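PDB 2G5C: prephenate dehydrogenase from Aquifex aeolicus, which probably catalyses the NAD+-dependent oxidative decarboxylation of prephenate to 3-(4-hydroxyphenyl)pyruvate on the route to L-tyrosine. Local coordinates for residues G10-S15 / D133-G138. Numbering follows the deposited sequence.
Sequences GFMGGS and DNLYEG. With NAD (nicotinamide-adenine-dinucleotide), chain E.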
loop_
_atom_site.group_PDB
_atom_site.type_symbol
_atom_site.label_atom_id
_atom_site.label_comp_id
_atom_site.label_asym_id
_atom_site.label_seq_id
_atom_site.Cartn_x
_atom_site.Cartn_y
_atom_site.Cartn_z
ATOM N N GLY A 10 10.628 -24.598 4.994
ATOM C CA GLY A 10 10.465 -23.638 3.922
ATOM C C GLY A 10 11.198 -22.356 4.257
ATOM O O GLY A 10 12.245 -22.382 4.910
ATOM N N PHE A 11 10.649 -21.230 3.814
ATOM C CA PHE A 11 11.256 -19.936 4.076
ATOM C C PHE A 11 11.378 -19.662 5.576
ATOM O O PHE A 11 12.449 -19.312 6.068
ATOM C CB PHE A 11 10.429 -18.826 3.415
ATOM C CG PHE A 11 10.867 -17.445 3.795
ATOM C CD1 PHE A 11 12.119 -16.972 3.420
ATOM C CD2 PHE A 11 10.037 -16.621 4.546
ATOM C CE1 PHE A 11 12.539 -15.696 3.790
ATOM C CE2 PHE A 11 10.447 -15.345 4.921
ATOM C CZ PHE A 11 11.702 -14.882 4.541
HETATM N N MSE A 12 10.276 -19.820 6.299
HETATM C CA MSE A 12 10.273 -19.570 7.734
HETATM C C MSE A 12 11.002 -20.664 8.513
HETATM O O MSE A 12 11.863 -20.372 9.347
HETATM C CB MSE A 12 8.831 -19.426 8.238
HETATM C CG MSE A 12 8.043 -18.303 7.561
HETATM SE SE MSE A 12 8.742 -16.520 7.892
HETATM C CE MSE A 12 8.193 -16.335 9.738
ATOM N N GLY A 13 10.659 -21.919 8.247
ATOM C CA GLY A 13 11.318 -23.013 8.938
ATOM C C GLY A 13 12.813 -22.903 8.719
ATOM O O GLY A 13 13.603 -22.995 9.657
ATOM N N GLY A 14 13.198 -22.681 7.466
ATOM C CA GLY A 14 14.604 -22.545 7.133
ATOM C C GLY A 14 15.260 -21.337 7.773
ATOM O O GLY A 14 16.424 -21.400 8.161
ATOM N N SER A 15 14.524 -20.235 7.894
ATOM C CA SER A 15 15.081 -19.022 8.495
ATOM C C SER A 15 15.350 -19.206 9.982
ATOM O O SER A 15 16.371 -18.744 10.497
ATOM C CB SER A 15 14.140 -17.827 8.287
ATOM O OG SER A 15 14.039 -17.482 6.913
ATOM N N ASP A 133 19.333 -15.862 7.779
ATOM C CA ASP A 133 19.769 -16.064 9.155
ATOM C C ASP A 133 19.681 -14.801 10.008
ATOM O O ASP A 133 20.392 -14.671 11.004
ATOM C CB ASP A 133 21.205 -16.594 9.179
ATOM C CG ASP A 133 22.204 -15.601 8.610
ATOM O OD1 ASP A 133 22.274 -14.466 9.125
ATOM O OD2 ASP A 133 22.924 -15.952 7.652
ATOM N N ASN A 134 18.811 -13.873 9.624
ATOM C CA ASN A 134 18.658 -12.631 10.378
ATOM C C ASN A 134 17.226 -12.141 10.283
ATOM O O ASN A 134 16.897 -11.060 10.770
ATOM C CB ASN A 134 19.582 -11.553 9.818
ATOM C CG ASN A 134 19.216 -11.163 8.400
ATOM O OD1 ASN A 134 19.284 -11.980 7.482
ATOM N ND2 ASN A 134 18.812 -9.911 8.215
ATOM N N LEU A 135 16.381 -12.947 9.651
ATOM C CA LEU A 135 14.978 -12.613 9.456
ATOM C C LEU A 135 14.263 -12.068 10.692
ATOM O O LEU A 135 13.342 -11.260 10.576
ATOM C CB LEU A 135 14.224 -13.841 8.942
ATOM C CG LEU A 135 12.745 -13.611 8.626
ATOM C CD1 LEU A 135 12.615 -12.675 7.427
ATOM C CD2 LEU A 135 12.068 -14.941 8.338
ATOM N N TYR A 136 14.692 -12.493 11.874
ATOM C CA TYR A 136 14.049 -12.060 13.110
ATOM C C TYR A 136 14.753 -10.921 13.850
ATOM O O TYR A 136 14.180 -10.331 14.766
ATOM C CB TYR A 136 13.906 -13.264 14.042
ATOM C CG TYR A 136 13.313 -14.481 13.360
ATOM C CD1 TYR A 136 11.955 -14.536 13.044
ATOM C CD2 TYR A 136 14.116 -15.565 13.007
ATOM C CE1 TYR A 136 11.409 -15.643 12.395
ATOM C CE2 TYR A 136 13.583 -16.675 12.357
ATOM C CZ TYR A 136 12.228 -16.708 12.055
ATOM O OH TYR A 136 11.691 -17.808 11.427
ATOM N N GLU A 137 15.984 -10.611 13.451
ATOM C CA GLU A 137 16.759 -9.552 14.098
ATOM C C GLU A 137 15.981 -8.252 14.298
ATOM O O GLU A 137 15.691 -7.537 13.342
ATOM C CB GLU A 137 18.026 -9.260 13.290
ATOM C CG GLU A 137 18.973 -10.438 13.165
ATOM C CD GLU A 137 19.589 -10.840 14.491
ATOM O OE1 GLU A 137 18.831 -11.140 15.435
ATOM O OE2 GLU A 137 20.834 -10.858 14.589
ATOM N N GLY A 138 15.649 -7.954 15.550
ATOM C CA GLY A 138 14.918 -6.736 15.857
ATOM C C GLY A 138 13.419 -6.829 15.649
ATOM O O GLY A 138 12.668 -5.990 16.147
HETATM P PA NAD E . 6.795 -22.116 2.616
HETATM O O1A NAD E . 8.078 -21.482 2.276
HETATM O O2A NAD E . 5.870 -22.417 1.456
HETATM O O5B NAD E . 7.147 -23.432 3.440
HETATM C C5B NAD E . 6.121 -24.265 3.897
HETATM C C4B NAD E . 6.650 -25.685 4.001
HETATM O O4B NAD E . 5.551 -26.447 4.425
HETATM C C3B NAD E . 7.074 -26.278 2.638
HETATM O O3B NAD E . 8.441 -26.671 2.623
HETATM C C2B NAD E . 6.081 -27.425 2.438
HETATM O O2B NAD E . 6.550 -28.533 1.699
HETATM C C1B NAD E . 5.744 -27.719 3.881
HETATM N N9A NAD E . 4.540 -28.507 4.195
HETATM C C8A NAD E . 3.279 -28.433 3.650
HETATM N N7A NAD E . 2.497 -29.346 4.250
HETATM C C5A NAD E . 3.231 -30.006 5.173
HETATM C C6A NAD E . 2.966 -31.037 6.087
HETATM N N6A NAD E . 1.764 -31.579 6.171
HETATM N N1A NAD E . 3.985 -31.500 6.922
HETATM C C2A NAD E . 5.264 -30.947 6.855
HETATM N N3A NAD E . 5.536 -29.927 5.955
HETATM C C4A NAD E . 4.528 -29.476 5.137
HETATM O O3 NAD E . 5.953 -21.224 3.698
HETATM P PN NAD E . 6.575 -20.182 4.752
HETATM O O1N NAD E . 7.888 -20.692 5.194
HETATM O O2N NAD E . 6.571 -18.837 4.115
HETATM O O5D NAD E . 5.562 -20.097 6.006
HETATM C C5D NAD E . 5.322 -21.213 6.839
HETATM C C4D NAD E . 4.416 -20.874 8.045
HETATM O O4D NAD E . 4.837 -19.656 8.637
HETATM C C3D NAD E . 2.907 -20.726 7.805
HETATM O O3D NAD E . 2.213 -21.510 8.778
HETATM C C2D NAD E . 2.600 -19.245 7.966
HETATM O O2D NAD E . 1.313 -19.000 8.525
HETATM C C1D NAD E . 3.762 -18.759 8.829
HETATM N N1N NAD E . 4.261 -17.373 8.569
HETATM C C2N NAD E . 4.612 -17.031 7.265
HETATM C C3N NAD E . 5.083 -15.741 6.985
HETATM C C7N NAD E . 5.458 -15.390 5.575
HETATM O O7N NAD E . 5.914 -14.123 5.336
HETATM N N7N NAD E . 5.372 -16.237 4.564
HETATM C C4N NAD E . 5.193 -14.802 8.047
HETATM C C5N NAD E . 4.833 -15.160 9.367
HETATM C C6N NAD E . 4.364 -16.461 9.615
#
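S15 OG, against which the side chain of L135 packs, is gripped twice: it donates to F11 O at 2.6 Å, one helical turn back, and accepts from the backbone N-H of L132, just before segment 133-138. F11 O takes S15 OG and S15 N from opposite faces of its carbonyl plane. The hydroxyl oxygen, anti to the carbonyl carbon (chi1 -66°), turns back toward F11 O, while S15 CB and OG form the surface on which L135 CD2 rests; a short side chain lets L135 come this close. An alanine here would probably leave the N-H of L132 without its acceptor and loosen the tie between helix and loop.

L135 CD2 lies 3.5 Å from S15 OG and 3.7 Å from the selenium of M12, a selenomethionine, while CD1 meets F11 CZ; the branched end lets one leucine serve all three. F11 CG is anti to the backbone N (chi1 172°), and the far rim of the ring, CZ and CE2, touches L135. M12 bends at chi2 and chi3, bringing SE and CE over one face of the nicotinamide ring, with CE 3.6 Å from NAD C5N. Y136 turns the edge of its ring, at CE2, toward S15 C, and its hydroxyl is hydrogen-bonded to Q95.

G10 and G13 fit the Rossmann-type GxGxxG pattern, consistent with the bound NAD. A CB on G10 would run into NAD O5B, and the amides of F11 and M12 donate almost straight to NAD O1A and O1N, at 3.0 and 2.8 Å. F11 and M12 thus bind the pyrophosphate through their amides and touch the 133-138 loop through their side chains, and the N-terminal end of helix 11-22 would probably help to offset the phosphate charge.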